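Local coordinates for glutathione peroxidase (Trypanosoma cruzi, PDB 3E0U), which probably reduces hydroperoxides as a glutathione peroxidase-like enzyme built on the thioredoxin fold, at residues Y6-N11 / H106-F111; P27-N32 / Q57-L62; L62-N67 / A96-N101. One frame throughout, in Å; residues are numbered along the deposited sequence.

How the contacts relate
The three contacts belong to one thioredoxin-fold domain. Contact 2 pairs strands 28-33 and 60-65 in the sheet, and contact 3 takes up the far end of strand 60-65 where it meets loop 96-101; they share L62, and their centres lie about 15 Å apart. Contact 1 sets the start of helix 107-115 against the N-terminal loop, and along the chain it encloses both others; the centres of contacts 1 and 3 are about 11 Å apart. F64 is common ground: its ring touches V10 and L108 of contact 1 and I30 of contact 2. Contact 3 comes nearest a site, the side chain of N67 lying about 10 Å from that of C37, the predicted active-site cysteine.

Contact 1: residues Y6-N11 / H106-F111; sequences YEFQVN and HPLYEF
F8 reaches from the N-terminal loop onto the first turn of helix 107-115, its CG anti to the carbonyl carbon (chi1 -54°), which carries the ring to the helix. L108 CA sits over one ring face in a CH-pi contact, 3.9 Å from the F8 centroid, while L108 CD1 touches F8 CD1 at 3.7 Å. F8 CZ meets F111 CB at 3.5 Å; the two ring planes are only 23° apart, but offset enough that little of one lies over the other. A large flat side chain suits this place, spanning P107, L108 and F111 at once. H106 is the N-cap: as modelled, ND1 accepts from L108 N, though that N is less surely placed. Its NE2 gives a weak, bent bond to Q9 O at 2.8 Å (N-H...O angle 121°). V10 CG2 lies over a face of the imidazole, 3.8 Å from the H106 centroid. The buried side, L108 and V10, continues onto F64 of strand 60-65. The outer side is looser: P107 is exposed, yet its O (3.4 Å) and CB (3.6 Å) both reach F8 CE2, and Q9 lends only its backbone. The whole is a histidine N-cap tied to a neighbouring loop, with an aromatic packed on the helix's first turn.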
ATOM      1  N   TYR A   6      -0.676   5.759 -11.536  1.00 45.01           N
ATOM      2  CA  TYR A   6      -0.031   7.028 -11.847  1.00 42.63           C
ATOM      3  C   TYR A   6      -0.947   8.066 -12.498  1.00 42.54           C
ATOM      4  O   TYR A   6      -0.544   9.254 -12.719  1.00 38.23           O
ATOM      5  CB  TYR A   6       1.217   6.778 -12.702  1.00 44.00           C
ATOM      6  CG  TYR A   6       2.227   5.967 -11.948  1.00 41.61           C
ATOM      7  CD1 TYR A   6       2.727   6.418 -10.766  1.00 39.19           C
ATOM      8  CD2 TYR A   6       2.561   4.689 -12.367  1.00 43.41           C
ATOM      9  CE1 TYR A   6       3.636   5.656 -10.059  1.00 43.01           C
ATOM     10  CE2 TYR A   6       3.446   3.908 -11.666  1.00 42.83           C
ATOM     11  CZ  TYR A   6       3.987   4.387 -10.522  1.00 43.14           C
ATOM     12  OH  TYR A   6       4.941   3.628  -9.883  1.00 44.41           O
ATOM     13  N   GLU A   7      -2.201   7.654 -12.668  1.00 40.59           N
ATOM     14  CA  GLU A   7      -3.238   8.539 -13.142  1.00 41.84           C
ATOM     15  C   GLU A   7      -3.965   9.134 -11.926  1.00 43.76           C
ATOM     16  O   GLU A   7      -4.999   9.757 -12.103  1.00 45.00           O
ATOM     17  CB  GLU A   7      -4.229   7.799 -14.016  1.00 42.26           C
ATOM     18  CG  GLU A   7      -3.661   7.228 -15.300  1.00 41.11           C
ATOM     19  CD  GLU A   7      -4.699   6.505 -16.085  1.00 40.54           C
ATOM     20  OE1 GLU A   7      -5.529   5.783 -15.514  1.00 44.38           O
ATOM     21  OE2 GLU A   7      -4.710   6.642 -17.290  1.00 43.75           O
ATOM     22  N   PHE A   8      -3.465   8.872 -10.704  1.00 43.05           N
ATOM     23  CA  PHE A   8      -4.033   9.479  -9.469  1.00 43.09           C
ATOM     24  C   PHE A   8      -3.029  10.345  -8.769  1.00 45.54           C
ATOM     25  O   PHE A   8      -1.795  10.159  -8.915  1.00 43.89           O
ATOM     26  CB  PHE A   8      -4.562   8.432  -8.495  1.00 41.64           C
ATOM     27  CG  PHE A   8      -5.520   7.518  -9.122  1.00 41.62           C
ATOM     28  CD1 PHE A   8      -5.072   6.485  -9.900  1.00 42.80           C
ATOM     29  CD2 PHE A   8      -6.853   7.818  -9.148  1.00 41.94           C
ATOM     30  CE1 PHE A   8      -5.946   5.686 -10.591  1.00 41.53           C
ATOM     31  CE2 PHE A   8      -7.734   6.976  -9.769  1.00 35.49           C
ATOM     32  CZ  PHE A   8      -7.278   5.973 -10.553  1.00 40.46           C
ATOM     33  N   GLN A   9      -3.566  11.334  -8.062  1.00 46.34           N
ATOM     34  CA  GLN A   9      -2.736  12.260  -7.349  1.00 50.39           C
ATOM     35  C   GLN A   9      -3.050  12.115  -5.864  1.00 47.95           C
ATOM     36  O   GLN A   9      -4.197  11.993  -5.474  1.00 49.12           O
ATOM     37  CB  GLN A   9      -3.061  13.667  -7.847  1.00 54.83           C
ATOM     38  CG  GLN A   9      -1.914  14.430  -8.371  1.00 61.52           C
ATOM     39  CD  GLN A   9      -0.965  14.730  -7.311  1.00 65.20           C
ATOM     40  OE1 GLN A   9      -1.375  14.961  -6.178  1.00 70.47           O
ATOM     41  NE2 GLN A   9       0.322  14.658  -7.619  1.00 66.52           N
ATOM     42  N   VAL A  10      -2.064  12.374  -5.040  1.00 48.95           N
ATOM     43  CA  VAL A  10      -2.163  12.149  -3.610  1.00 46.24           C
ATOM     44  C   VAL A  10      -1.252  13.087  -2.842  1.00 45.70           C
ATOM     45  O   VAL A  10      -0.271  13.584  -3.382  1.00 47.58           O
ATOM     46  CB  VAL A  10      -1.796  10.639  -3.412  1.00 46.55           C
ATOM     47  CG1 VAL A  10      -0.761  10.385  -2.370  1.00 45.99           C
ATOM     48  CG2 VAL A  10      -2.988   9.804  -3.385  1.00 41.69           C
ATOM     49  N   ASN A  11      -1.725  13.584  -1.704  1.00 48.50           N
ATOM     50  CA  ASN A  11      -0.827  14.269  -0.799  1.00 48.32           C
ATOM     51  C   ASN A  11      -0.045  13.293   0.098  1.00 48.03           C
ATOM     52  O   ASN A  11      -0.475  12.106   0.304  1.00 50.08           O
ATOM     53  CB  ASN A  11      -1.561  15.329   0.019  1.00 51.07           C
ATOM     54  CG  ASN A  11      -2.155  16.402  -0.867  1.00 51.01           C
ATOM     55  OD1 ASN A  11      -1.466  16.877  -1.761  1.00 50.98           O
ATOM     56  ND2 ASN A  11      -3.466  16.609  -0.776  1.00 46.82           N
ATOM     57  N   HIS A 106     -10.496   7.476  -1.653  1.00 50.79           N
ATOM     58  CA  HIS A 106      -9.608   8.052  -2.694  1.00 48.65           C
ATOM     59  C   HIS A 106      -9.765   7.213  -3.954  1.00 50.47           C
ATOM     60  O   HIS A 106      -9.890   6.006  -3.833  1.00 54.78           O
ATOM     61  CB  HIS A 106      -8.138   8.114  -2.296  1.00 45.91           C
ATOM     62  CG  HIS A 106      -7.342   9.113  -3.110  1.00 45.54           C
ATOM     63  ND1 HIS A 106      -7.081   8.946  -4.457  1.00 44.20           N
ATOM     64  CD2 HIS A 106      -6.771  10.296  -2.769  1.00 45.79           C
ATOM     65  CE1 HIS A 106      -6.423   9.992  -4.920  1.00 42.20           C
ATOM     66  NE2 HIS A 106      -6.196  10.812  -3.912  1.00 46.40           N
ATOM     67  N   PRO A 107      -9.982   7.857  -5.132  1.00 48.15           N
ATOM     68  CA  PRO A 107     -10.147   7.132  -6.375  1.00 47.33           C
ATOM     69  C   PRO A 107      -9.004   6.178  -6.651  1.00 47.86           C
ATOM     70  O   PRO A 107      -9.215   5.131  -7.300  1.00 52.08           O
ATOM     71  CB  PRO A 107     -10.201   8.260  -7.420  1.00 48.92           C
ATOM     72  CG  PRO A 107     -10.826   9.378  -6.668  1.00 48.43           C
ATOM     73  CD  PRO A 107     -10.156   9.309  -5.336  1.00 46.40           C
ATOM     74  N   LEU A 108      -7.868   6.417  -5.993  1.00 47.78           N
ATOM     75  CA  LEU A 108      -6.698   5.536  -6.123  1.00 45.86           C
ATOM     76  C   LEU A 108      -7.065   4.231  -5.510  1.00 46.94           C
ATOM     77  O   LEU A 108      -6.853   3.166  -6.078  1.00 49.84           O
ATOM     78  CB  LEU A 108      -5.460   6.128  -5.398  1.00 45.56           C
ATOM     79  CG  LEU A 108      -4.310   5.116  -5.417  1.00 45.89           C
ATOM     80  CD1 LEU A 108      -3.908   4.623  -6.870  1.00 41.74           C
ATOM     81  CD2 LEU A 108      -3.214   5.581  -4.581  1.00 43.98           C
ATOM     82  N   TYR A 109      -7.704   4.318  -4.350  1.00 50.22           N
ATOM     83  CA  TYR A 109      -8.214   3.126  -3.655  1.00 47.67           C
ATOM     84  C   TYR A 109      -9.402   2.491  -4.314  1.00 49.56           C
ATOM     85  O   TYR A 109      -9.481   1.274  -4.353  1.00 52.76           O
ATOM     86  CB  TYR A 109      -8.463   3.396  -2.185  1.00 43.50           C
ATOM     87  CG  TYR A 109      -7.301   2.871  -1.344  1.00 44.36           C
ATOM     88  CD1 TYR A 109      -6.162   3.649  -1.164  1.00 42.56           C
ATOM     89  CD2 TYR A 109      -7.270   1.542  -0.881  1.00 41.84           C
ATOM     90  CE1 TYR A 109      -5.091   3.164  -0.557  1.00 42.02           C
ATOM     91  CE2 TYR A 109      -6.157   1.065  -0.172  1.00 41.18           C
ATOM     92  CZ  TYR A 109      -5.117   1.930   0.054  1.00 40.83           C
ATOM     93  OH  TYR A 109      -3.973   1.577   0.772  1.00 43.58           O
ATOM     94  N   GLU A 110     -10.324   3.289  -4.849  1.00 51.02           N
ATOM     95  CA  GLU A 110     -11.412   2.726  -5.646  1.00 51.70           C
ATOM     96  C   GLU A 110     -10.812   1.959  -6.829  1.00 50.26           C
ATOM     97  O   GLU A 110     -11.156   0.804  -7.056  1.00 56.93           O
ATOM     98  CB  GLU A 110     -12.440   3.802  -6.117  1.00 53.67           C
ATOM     99  CG  GLU A 110     -13.057   4.699  -4.998  1.00 56.15           C
ATOM    100  CD  GLU A 110     -14.194   4.044  -4.178  1.00 60.42           C
ATOM    101  OE1 GLU A 110     -15.258   4.711  -3.973  1.00 61.84           O
ATOM    102  OE2 GLU A 110     -14.069   2.856  -3.779  1.00 61.30           O
ATOM    103  N   PHE A 111      -9.893   2.567  -7.569  1.00 49.61           N
ATOM    104  CA  PHE A 111      -9.163   1.861  -8.663  1.00 48.92           C
ATOM    105  C   PHE A 111      -8.547   0.478  -8.242  1.00 48.51           C
ATOM    106  O   PHE A 111      -8.841  -0.572  -8.851  1.00 47.95           O
ATOM    107  CB  PHE A 111      -8.076   2.795  -9.297  1.00 50.01           C
ATOM    108  CG  PHE A 111      -7.187   2.078 -10.314  1.00 50.02           C
ATOM    109  CD1 PHE A 111      -7.732   1.547 -11.481  1.00 48.61           C
ATOM    110  CD2 PHE A 111      -5.822   1.919 -10.085  1.00 47.97           C
ATOM    111  CE1 PHE A 111      -6.934   0.820 -12.383  1.00 50.19           C
ATOM    112  CE2 PHE A 111      -5.021   1.191 -10.948  1.00 48.14           C
ATOM    113  CZ  PHE A 111      -5.570   0.634 -12.110  1.00 50.96           C
TER

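Contact 2: residues P27-N32 / Q57-L62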
ATOM      1  N   PRO A  27       8.331  -2.072  -9.127  1.00 43.02           N
ATOM      2  CA  PRO A  27       7.205  -2.485  -8.283  1.00 41.38           C
ATOM      3  C   PRO A  27       7.111  -1.664  -6.980  1.00 39.53           C
ATOM      4  O   PRO A  27       8.085  -1.019  -6.534  1.00 40.30           O
ATOM      5  CB  PRO A  27       7.506  -3.965  -7.993  1.00 41.71           C
ATOM      6  CG  PRO A  27       9.040  -4.078  -8.153  1.00 42.23           C
ATOM      7  CD  PRO A  27       9.390  -3.107  -9.239  1.00 42.41           C
ATOM      8  N   LEU A  28       5.994  -1.808  -6.297  1.00 36.61           N
ATOM      9  CA  LEU A  28       5.704  -0.942  -5.188  1.00 40.26           C
ATOM     10  C   LEU A  28       4.609  -1.693  -4.403  1.00 42.69           C
ATOM     11  O   LEU A  28       3.942  -2.528  -4.990  1.00 41.61           O
ATOM     12  CB  LEU A  28       5.122   0.373  -5.790  1.00 40.98           C
ATOM     13  CG  LEU A  28       4.661   1.417  -4.828  1.00 41.28           C
ATOM     14  CD1 LEU A  28       5.948   1.744  -3.997  1.00 40.84           C
ATOM     15  CD2 LEU A  28       4.060   2.656  -5.496  1.00 36.77           C
ATOM     16  N   LEU A  29       4.571  -1.557  -3.079  1.00 43.32           N
ATOM     17  CA  LEU A  29       3.462  -2.074  -2.250  1.00 42.87           C
ATOM     18  C   LEU A  29       2.815  -0.882  -1.612  1.00 43.77           C
ATOM     19  O   LEU A  29       3.499  -0.084  -0.945  1.00 41.60           O
ATOM     20  CB  LEU A  29       3.950  -2.935  -1.076  1.00 41.66           C
ATOM     21  CG  LEU A  29       3.812  -4.447  -1.079  1.00 43.04           C
ATOM     22  CD1 LEU A  29       4.442  -4.952   0.187  1.00 42.82           C
ATOM     23  CD2 LEU A  29       2.406  -4.868  -1.144  1.00 40.72           C
ATOM     24  N   ILE A  30       1.500  -0.911  -1.580  1.00 43.35           N
ATOM     25  CA  ILE A  30       0.744   0.152  -0.968  1.00 45.21           C
ATOM     26  C   ILE A  30      -0.147  -0.393   0.134  1.00 43.43           C
ATOM     27  O   ILE A  30      -1.083  -1.182  -0.127  1.00 41.40           O
ATOM     28  CB  ILE A  30      -0.156   0.849  -2.024  1.00 46.84           C
ATOM     29  CG1 ILE A  30       0.710   1.336  -3.216  1.00 45.12           C
ATOM     30  CG2 ILE A  30      -0.972   1.932  -1.328  1.00 49.28           C
ATOM     31  CD1 ILE A  30      -0.049   2.223  -4.299  1.00 43.08           C
ATOM     32  N   TYR A  31       0.072   0.125   1.343  1.00 43.70           N
ATOM     33  CA  TYR A  31      -0.679  -0.281   2.535  1.00 41.34           C
ATOM     34  C   TYR A  31      -1.552   0.829   3.106  1.00 44.17           C
ATOM     35  O   TYR A  31      -1.166   2.007   3.067  1.00 43.13           O
ATOM     36  CB  TYR A  31       0.269  -0.688   3.671  1.00 39.72           C
ATOM     37  CG  TYR A  31       1.089  -1.970   3.540  1.00 39.32           C
ATOM     38  CD1 TYR A  31       0.678  -3.129   4.148  1.00 37.83           C
ATOM     39  CD2 TYR A  31       2.361  -1.955   2.964  1.00 39.38           C
ATOM     40  CE1 TYR A  31       1.505  -4.226   4.205  1.00 38.17           C
ATOM     41  CE2 TYR A  31       3.186  -3.066   2.998  1.00 38.88           C
ATOM     42  CZ  TYR A  31       2.753  -4.201   3.611  1.00 38.06           C
ATOM     43  OH  TYR A  31       3.498  -5.355   3.549  1.00 35.00           O
ATOM     44  N   ASN A  32      -2.706   0.409   3.667  1.00 45.05           N
ATOM     45  CA  ASN A  32      -3.545   1.222   4.551  1.00 42.48           C
ATOM     46  C   ASN A  32      -3.212   0.855   5.984  1.00 41.49           C
ATOM     47  O   ASN A  32      -3.111  -0.320   6.349  1.00 42.07           O
ATOM     48  CB  ASN A  32      -5.063   1.097   4.291  1.00 42.57           C
ATOM     49  CG  ASN A  32      -5.610  -0.290   4.549  1.00 41.21           C
ATOM     50  OD1 ASN A  32      -5.349  -1.188   3.766  1.00 40.81           O
ATOM     51  ND2 ASN A  32      -6.503  -0.430   5.565  1.00 39.40           N
ATOM     52  N   GLN A  57      16.667  -2.003  -5.100  1.00 46.91           N
ATOM     53  CA  GLN A  57      16.409  -2.313  -6.504  1.00 46.36           C
ATOM     54  C   GLN A  57      15.178  -1.634  -7.095  1.00 48.58           C
ATOM     55  O   GLN A  57      14.594  -2.134  -8.064  1.00 50.07           O
ATOM     56  CB  GLN A  57      16.368  -3.831  -6.703  1.00 45.89           C
ATOM     57  CG  GLN A  57      16.574  -4.566  -5.379  1.00 44.54           C
ATOM     58  CD  GLN A  57      16.923  -6.019  -5.577  1.00 44.96           C
ATOM     59  OE1 GLN A  57      16.845  -6.551  -6.678  1.00 45.26           O
ATOM     60  NE2 GLN A  57      17.297  -6.687  -4.485  1.00 44.68           N
ATOM     61  N   GLY A  58      14.795  -0.500  -6.502  1.00 48.93           N
ATOM     62  CA  GLY A  58      13.726   0.344  -7.018  1.00 48.11           C
ATOM     63  C   GLY A  58      12.421   0.253  -6.260  1.00 48.68           C
ATOM     64  O   GLY A  58      11.547   1.122  -6.405  1.00 50.79           O
ATOM     65  N   PHE A  59      12.320  -0.744  -5.382  1.00 46.67           N
ATOM     66  CA  PHE A  59      11.081  -0.995  -4.634  1.00 43.93           C
ATOM     67  C   PHE A  59      10.787  -0.018  -3.477  1.00 43.39           C
ATOM     68  O   PHE A  59      11.688   0.604  -2.935  1.00 39.56           O
ATOM     69  CB  PHE A  59      11.100  -2.436  -4.145  1.00 40.57           C
ATOM     70  CG  PHE A  59       9.923  -2.817  -3.306  1.00 38.58           C
ATOM     71  CD1 PHE A  59       8.727  -3.242  -3.914  1.00 37.59           C
ATOM     72  CD2 PHE A  59      10.078  -2.950  -1.922  1.00 36.15           C
ATOM     73  CE1 PHE A  59       7.670  -3.730  -3.140  1.00 37.74           C
ATOM     74  CE2 PHE A  59       9.051  -3.416  -1.133  1.00 36.31           C
ATOM     75  CZ  PHE A  59       7.828  -3.759  -1.717  1.00 39.12           C
ATOM     76  N   THR A  60       9.508   0.276  -3.242  1.00 44.86           N
ATOM     77  CA  THR A  60       9.155   1.090  -2.084  1.00 45.23           C
ATOM     78  C   THR A  60       7.860   0.592  -1.513  1.00 45.67           C
ATOM     79  O   THR A  60       7.157  -0.229  -2.136  1.00 47.14           O
ATOM     80  CB  THR A  60       9.010   2.609  -2.401  1.00 47.37           C
ATOM     81  OG1 THR A  60       9.193   3.379  -1.200  1.00 46.60           O
ATOM     82  CG2 THR A  60       7.632   2.962  -3.068  1.00 42.21           C
ATOM     83  N   VAL A  61       7.612   0.973  -0.266  1.00 44.22           N
ATOM     84  CA  VAL A  61       6.312   0.794   0.305  1.00 40.55           C
ATOM     85  C   VAL A  61       5.699   2.115   0.670  1.00 40.24           C
ATOM     86  O   VAL A  61       6.376   3.030   1.120  1.00 40.29           O
ATOM     87  CB  VAL A  61       6.203  -0.309   1.426  1.00 43.66           C
ATOM     88  CG1 VAL A  61       7.508  -0.961   1.758  1.00 44.36           C
ATOM     89  CG2 VAL A  61       5.333   0.129   2.644  1.00 38.16           C
ATOM     90  N   LEU A  62       4.430   2.248   0.323  1.00 41.70           N
ATOM     91  CA  LEU A  62       3.674   3.454   0.569  1.00 43.47           C
ATOM     92  C   LEU A  62       2.577   3.153   1.593  1.00 44.78           C
ATOM     93  O   LEU A  62       1.892   2.178   1.432  1.00 40.29           O
ATOM     94  CB  LEU A  62       3.028   3.898  -0.753  1.00 43.92           C
ATOM     95  CG  LEU A  62       3.662   4.970  -1.668  1.00 44.21           C
ATOM     96  CD1 LEU A  62       5.148   5.125  -1.568  1.00 40.15           C
ATOM     97  CD2 LEU A  62       3.180   5.014  -3.084  1.00 42.73           C
TER
HETATM   98  O   HOH W   1       8.733   1.716  -7.170  1.00 42.23           O
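The N-terminal beta-alpha-beta unit of the thioredoxin fold brings strands 28-33 and 60-65 side by side in parallel, the axes of the short segments 28-32 and 60-62 being 4.7 Å apart at closest and 23° from parallel. L29 is held through both its N-H and its C=O: N donates to T60 O at 3.1 Å, and O accepts from L62 N at 2.8 Å. Y31 N then donates to L62 O at 2.7 Å, nearly straight. Between these bonds V61 CA and I30 CA bring their hydrogens to L29 O and L62 O. Leucine, isoleucine and valine suit a buried strand pair, having no side-chain polar atom to satisfy. On one face L28 CD2 lies 3.5 Å from L62 CD2. On the other, F59 has CG anti to its backbone N (chi1 177°), which brings CZ to 4.0 Å from L29 CB, and V61 CG2 meets Y31 CD2 at 3.6 Å. Before the strands pair, a water lies within bonding distance of P27 O and G58 O and may link them; the positive phi of G58 (104°) favours glycine. Helix 43-54 covers F59, V61 and Y31 through Y54, Y51 and A47, strand 131-134 flanks 28-33 on its other edge, and helix 107-115 packs on I30.

Contact 3: residues L62-N67 / A96-N101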
ATOM      1  N   LEU A  62       4.430   2.248   0.323  1.00 41.70           N
ATOM      2  CA  LEU A  62       3.674   3.454   0.569  1.00 43.47           C
ATOM      3  C   LEU A  62       2.577   3.153   1.593  1.00 44.78           C
ATOM      4  O   LEU A  62       1.892   2.178   1.432  1.00 40.29           O
ATOM      5  CB  LEU A  62       3.028   3.898  -0.753  1.00 43.92           C
ATOM      6  CG  LEU A  62       3.662   4.970  -1.668  1.00 44.21           C
ATOM      7  CD1 LEU A  62       5.148   5.125  -1.568  1.00 40.15           C
ATOM      8  CD2 LEU A  62       3.180   5.014  -3.084  1.00 42.73           C
ATOM      9  N   ALA A  63       2.485   3.945   2.678  1.00 44.98           N
ATOM     10  CA  ALA A  63       1.466   3.765   3.729  1.00 41.47           C
ATOM     11  C   ALA A  63       0.483   4.888   3.665  1.00 43.40           C
ATOM     12  O   ALA A  63       0.873   6.070   3.721  1.00 42.24           O
ATOM     13  CB  ALA A  63       2.093   3.749   5.113  1.00 39.78           C
ATOM     14  N   PHE A  64      -0.798   4.524   3.530  1.00 44.45           N
ATOM     15  CA  PHE A  64      -1.889   5.498   3.527  1.00 43.73           C
ATOM     16  C   PHE A  64      -2.608   5.385   4.861  1.00 45.64           C
ATOM     17  O   PHE A  64      -3.452   4.481   5.015  1.00 47.02           O
ATOM     18  CB  PHE A  64      -2.901   5.230   2.395  1.00 44.13           C
ATOM     19  CG  PHE A  64      -2.455   5.706   1.030  1.00 43.49           C
ATOM     20  CD1 PHE A  64      -1.677   4.895   0.221  1.00 43.04           C
ATOM     21  CD2 PHE A  64      -2.770   7.003   0.584  1.00 44.39           C
ATOM     22  CE1 PHE A  64      -1.171   5.353  -1.019  1.00 41.86           C
ATOM     23  CE2 PHE A  64      -2.354   7.450  -0.720  1.00 47.56           C
ATOM     24  CZ  PHE A  64      -1.513   6.628  -1.499  1.00 45.14           C
ATOM     25  N   PRO A  65      -2.375   6.367   5.778  1.00 44.67           N
ATOM     26  CA  PRO A  65      -3.068   6.393   7.071  1.00 46.35           C
ATOM     27  C   PRO A  65      -4.541   6.538   6.834  1.00 46.94           C
ATOM     28  O   PRO A  65      -4.967   7.275   5.959  1.00 44.37           O
ATOM     29  CB  PRO A  65      -2.516   7.652   7.784  1.00 45.39           C
ATOM     30  CG  PRO A  65      -1.277   8.023   7.029  1.00 43.41           C
ATOM     31  CD  PRO A  65      -1.591   7.587   5.583  1.00 44.28           C
ATOM     32  N   CYS A  66      -5.309   5.855   7.668  1.00 52.41           N
ATOM     33  CA  CYS A  66      -6.733   5.788   7.516  1.00 52.89           C
ATOM     34  C   CYS A  66      -7.343   5.429   8.861  1.00 54.31           C
ATOM     35  O   CYS A  66      -7.047   4.384   9.412  1.00 54.88           O
ATOM     36  CB  CYS A  66      -7.022   4.727   6.470  1.00 54.26           C
ATOM     37  SG  CYS A  66      -8.691   4.420   6.151  1.00 56.51           S
ATOM     38  N   ASN A  67      -8.176   6.298   9.417  1.00 56.09           N
ATOM     39  CA  ASN A  67      -8.723   6.005  10.750  1.00 58.17           C
ATOM     40  C   ASN A  67     -10.063   5.236  10.734  1.00 58.08           C
ATOM     41  O   ASN A  67     -10.744   5.157  11.766  1.00 59.95           O
ATOM     42  CB  ASN A  67      -8.718   7.262  11.673  1.00 59.08           C
ATOM     43  CG  ASN A  67      -9.568   8.453  11.129  1.00 61.65           C
ATOM     44  OD1 ASN A  67      -9.723   9.500  11.801  1.00 61.37           O
ATOM     45  ND2 ASN A  67     -10.180   8.263   9.968  1.00 62.62           N
ATOM     46  N   ALA A  96      -0.790  11.354   3.365  1.00 43.41           N
ATOM     47  CA  ALA A  96      -1.811  12.058   4.103  1.00 42.88           C
ATOM     48  C   ALA A  96      -2.980  11.091   4.273  1.00 45.61           C
ATOM     49  O   ALA A  96      -3.201  10.184   3.416  1.00 46.34           O
ATOM     50  CB  ALA A  96      -2.242  13.380   3.355  1.00 38.68           C
ATOM     51  N   LYS A  97      -3.626  11.186   5.443  1.00 47.88           N
ATOM     52  CA  LYS A  97      -4.751  10.353   5.797  1.00 48.11           C
ATOM     53  C   LYS A  97      -5.837  10.498   4.740  1.00 49.41           C
ATOM     54  O   LYS A  97      -6.046  11.588   4.216  1.00 51.47           O
ATOM     55  CB  LYS A  97      -5.268  10.700   7.204  1.00 50.77           C
ATOM     56  CG  LYS A  97      -6.513   9.857   7.641  1.00 52.63           C
ATOM     57  CD  LYS A  97      -6.722   9.801   9.121  1.00 53.00           C
ATOM     58  CE  LYS A  97      -6.921  11.200   9.700  1.00 59.97           C
ATOM     59  NZ  LYS A  97      -5.642  11.867  10.156  1.00 62.59           N
ATOM     60  N   ILE A  98      -6.448   9.374   4.360  1.00 48.03           N
ATOM     61  CA  ILE A  98      -7.484   9.325   3.348  1.00 46.52           C
ATOM     62  C   ILE A  98      -8.558   8.367   3.857  1.00 46.63           C
ATOM     63  O   ILE A  98      -8.389   7.750   4.886  1.00 46.51           O
ATOM     64  CB  ILE A  98      -6.945   8.770   1.956  1.00 48.79           C
ATOM     65  CG1 ILE A  98      -6.370   7.325   2.092  1.00 46.02           C
ATOM     66  CG2 ILE A  98      -5.939   9.765   1.329  1.00 48.57           C
ATOM     67  CD1 ILE A  98      -6.312   6.518   0.796  1.00 44.22           C
ATOM     68  N   ASP A  99      -9.689   8.298   3.175  1.00 46.29           N
ATOM     69  CA  ASP A  99     -10.643   7.249   3.423  1.00 45.92           C
ATOM     70  C   ASP A  99     -10.363   6.249   2.294  1.00 46.25           C
ATOM     71  O   ASP A  99      -9.974   6.648   1.203  1.00 48.98           O
ATOM     72  CB  ASP A  99     -12.089   7.802   3.363  1.00 47.55           C
ATOM     73  CG  ASP A  99     -12.439   8.733   4.567  1.00 47.82           C
ATOM     74  OD1 ASP A  99     -11.994   8.466   5.697  1.00 49.95           O
ATOM     75  OD2 ASP A  99     -13.182   9.717   4.412  1.00 48.17           O
ATOM     76  N   VAL A 100     -10.523   4.957   2.548  1.00 44.51           N
ATOM     77  CA  VAL A 100     -10.281   3.941   1.537  1.00 43.77           C
ATOM     78  C   VAL A 100     -11.574   3.303   1.070  1.00 44.82           C
ATOM     79  O   VAL A 100     -11.558   2.620   0.038  1.00 44.78           O
ATOM     80  CB  VAL A 100      -9.260   2.821   2.002  1.00 42.01           C
ATOM     81  CG1 VAL A 100      -7.916   3.434   2.336  1.00 41.45           C
ATOM     82  CG2 VAL A 100      -9.776   2.113   3.189  1.00 41.96           C
ATOM     83  N   ASN A 101     -12.651   3.477   1.875  1.00 46.64           N
ATOM     84  CA  ASN A 101     -14.056   3.046   1.577  1.00 46.11           C
ATOM     85  C   ASN A 101     -15.033   4.200   1.704  1.00 45.29           C
ATOM     86  O   ASN A 101     -14.769   5.123   2.441  1.00 43.28           O
ATOM     87  CB  ASN A 101     -14.573   1.955   2.537  1.00 45.14           C
ATOM     88  CG  ASN A 101     -13.729   0.679   2.522  1.00 45.30           C
ATOM     89  OD1 ASN A 101     -13.293   0.184   1.469  1.00 43.61           O
ATOM     90  ND2 ASN A 101     -13.601   0.077   3.695  1.00 45.78           N
TER
HETATM   91  O   HOH W   2     -12.768   8.952   7.993  1.00 45.27           O
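P65 and K97 are the residues whose CA atoms lie nearest across the contact, 4.5 Å apart, and the one direct hydrogen bond between the segments forms here: I98 N donates to P65 O at 3.0 Å, with an N-H...O angle of 156°. K97 CA adds a CH...O contact to the same oxygen, 3.1 Å from P65 O, so that carbonyl is approached by two consecutive residues of the loop. Proline fits this spot because its ring, which leaves no N-H to satisfy, offers carbon to the loop 96-101, CD lying 3.7 Å from A96 O.

Around this centre the side chains divide. Inward, I98 CD1 packs on F64 CD2 at 3.6 Å; CG1 of I98 takes the position between backbone N and carbonyl carbon (chi1 60°), which swings the branch toward the phenyl ring. V100 CG2 lies 3.9 Å from C66 SG, a small buried thiol that is also hydrogen-bonded to a residue flanking the segments. C66 SG stands anti to its own backbone N (chi1 178°), directed at the loop. Outward, K97 runs its methylene chain across the N67 amide at about a right angle, CD 3.7 Å from N67 CG; the long aliphatic part of lysine covers the amide, and both residues are exposed. A water between D99 OD1 and N67 ND2 offers at most a doubtful link between these two polar side chains.

Further out, K113 of helix 107-115 hydrogen-bonds to V100 O and N101 OD1 near the loop's far end, and A63 shares backbone hydrogen bonds with P93 and M95. The contact thus lays the loop leading into helix 107-115 across the C-terminal end of strand 60-65, with Y109 of that helix touching I98 and V100, and F64 touching I30 of the adjacent strand 28-33.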